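Regulatory protein, TetR family (Rhodobacter sphaeroides 2.4.1, PDB 3BRU) represses transcription of its own operon as a DNA-binding regulator, probably by attaching to two operator sequences in the promoter. Local coordinates at the interface of chains A and B. Residues are numbered along the deposited sequence; one frame, centred on the assembly and turned at random. Chains: chain A/B, Regulatory protein, TetR family.

The interface of chains A and B. Residues chain A 49, 135-136, 138-139; chain B 45-46, 49-50.
The hydroxyl of A:Ser49 faces A:Glu136 of its own chain and B:Ser50 of the partner. Within chain A the carboxylate oxygen OE2 of A:Glu136 accepts two hydrogen bonds, at 2.9 Å from A:Ser49 OG and at 3.1 Å from A:Ser49 N. Both donors come from one face of the carboxylate: the hydroxyl on the anti side, 29° out of the plane, the amide more steeply from above. The double grip fits the serine torsion: OG stands beside its own backbone N, anti to the carbonyl carbon (chi1 -43°), and both donors converge on one oxygen. That oxygen thereby ties the loop after helix 31-45 to the turn after helix 129-135. Across the interface B:Ser50 brings its hydroxyl to the flank of A:Ser49 OG, with B:Ser50 OG 3.3 Å from A:Ser49 OG, a weak hydrogen bond in which either hydroxyl could be the donor. B:Ser50 also turns its side chain over the methyl of A:Ala139, its CB 3.7 Å from A:Ala139 CB. Alongside, the CB atoms of A:Ser49 and B:Ser49 meet at 3.8 Å, the same residue of each copy face to face. An alanine at A:Ser49 would keep this CB packing but would probably leave B:Ser50 OG without its weak hydroxyl mate and A:Glu136 OE2 without the hydroxyl donor, the carboxylate freer to turn. Farther along, the short 3-10 turn 137-139 of chain A lies against the end of helix 31-45 of chain B: A:Gly138 CA sits 3.5 Å from the carbonyl oxygen of B:Glu45. B:Lys46 runs its extended aliphatic chain past the same glycine, CG 3.9 Å from A:Gly138 O. The patch, part of the two-fold dimer interface, joins the two DNA-binding regions at their serine loops and sets helix 31-45 of one chain against the other's C-terminal domain; it is likely to help place the two helix-turn-helix heads for operator DNA.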
loop_
_atom_site.group_PDB
_atom_site.type_symbol
_atom_site.label_atom_id
_atom_site.label_comp_id
_atom_site.label_asym_id
_atom_site.label_seq_id
_atom_site.Cartn_x
_atom_site.Cartn_y
_atom_site.Cartn_z
ATOM N N SER A 49 -1.206 -4.510 14.241
ATOM C CA SER A 49 -0.237 -4.078 15.280
ATOM C C SER A 49 -0.762 -3.034 16.283
ATOM O O SER A 49 -0.261 -2.948 17.388
ATOM C CB SER A 49 1.064 -3.514 14.675
ATOM O OG SER A 49 1.551 -4.278 13.586
ATOM N N GLN A 135 0.823 -4.625 4.113
ATOM C CA GLN A 135 1.825 -3.636 4.461
ATOM C C GLN A 135 2.538 -3.871 5.801
ATOM O O GLN A 135 3.726 -3.572 5.908
ATOM C CB GLN A 135 1.228 -2.227 4.428
ATOM C CG GLN A 135 2.275 -1.129 4.388
ATOM C CD GLN A 135 3.010 -1.019 3.040
ATOM O OE1 GLN A 135 3.678 -1.958 2.609
ATOM N NE2 GLN A 135 2.930 0.162 2.405
ATOM N N GLU A 136 1.844 -4.374 6.821
ATOM C CA GLU A 136 2.535 -4.633 8.094
ATOM C C GLU A 136 3.053 -6.066 8.294
ATOM O O GLU A 136 3.333 -6.483 9.416
ATOM C CB GLU A 136 1.695 -4.176 9.292
ATOM C CG GLU A 136 0.407 -4.927 9.488
ATOM C CD GLU A 136 -0.598 -4.140 10.361
ATOM O OE1 GLU A 136 -1.804 -4.108 9.946
ATOM O OE2 GLU A 136 -0.181 -3.559 11.429
ATOM N N GLY A 138 5.849 -7.515 8.174
ATOM C CA GLY A 138 7.018 -7.704 9.032
ATOM C C GLY A 138 6.672 -7.914 10.515
ATOM O O GLY A 138 7.464 -8.519 11.258
ATOM N N ALA A 139 5.502 -7.431 10.959
ATOM C CA ALA A 139 5.125 -7.543 12.373
ATOM C C ALA A 139 4.077 -8.644 12.645
ATOM O O ALA A 139 3.607 -8.791 13.783
ATOM C CB ALA A 139 4.660 -6.189 12.919
ATOM N N GLU B 45 10.827 -1.954 7.861
ATOM C CA GLU B 45 10.583 -3.369 7.955
ATOM C C GLU B 45 9.253 -3.724 8.619
ATOM O O GLU B 45 8.584 -4.671 8.199
ATOM C CB GLU B 45 11.720 -4.035 8.708
ATOM C CG GLU B 45 11.494 -5.496 8.878
ATOM C CD GLU B 45 12.742 -6.217 9.263
ATOM O OE1 GLU B 45 13.728 -5.526 9.636
ATOM O OE2 GLU B 45 12.737 -7.472 9.180
ATOM N N LYS B 46 8.894 -3.003 9.675
ATOM C CA LYS B 46 7.638 -3.274 10.377
ATOM C C LYS B 46 6.640 -2.150 10.222
ATOM O O LYS B 46 5.570 -2.340 9.634
ATOM C CB LYS B 46 7.886 -3.587 11.853
ATOM C CG LYS B 46 8.644 -4.864 12.047
ATOM C CD LYS B 46 9.390 -4.843 13.331
ATOM C CE LYS B 46 9.575 -6.254 13.868
ATOM N NZ LYS B 46 10.192 -6.184 15.251
ATOM N N SER B 49 3.702 1.376 14.492
ATOM C CA SER B 49 2.846 0.775 15.547
ATOM C C SER B 49 3.496 -0.366 16.338
ATOM O O SER B 49 3.234 -0.517 17.531
ATOM C CB SER B 49 1.516 0.286 14.967
ATOM O OG SER B 49 0.743 1.387 14.571
ATOM N N SER B 50 4.335 -1.142 15.653
ATOM C CA SER B 50 5.035 -2.321 16.184
ATOM C C SER B 50 6.272 -2.052 17.037
ATOM O O SER B 50 6.764 -2.981 17.664
ATOM C CB SER B 50 5.477 -3.204 15.018
ATOM O OG SER B 50 4.564 -3.082 13.932
#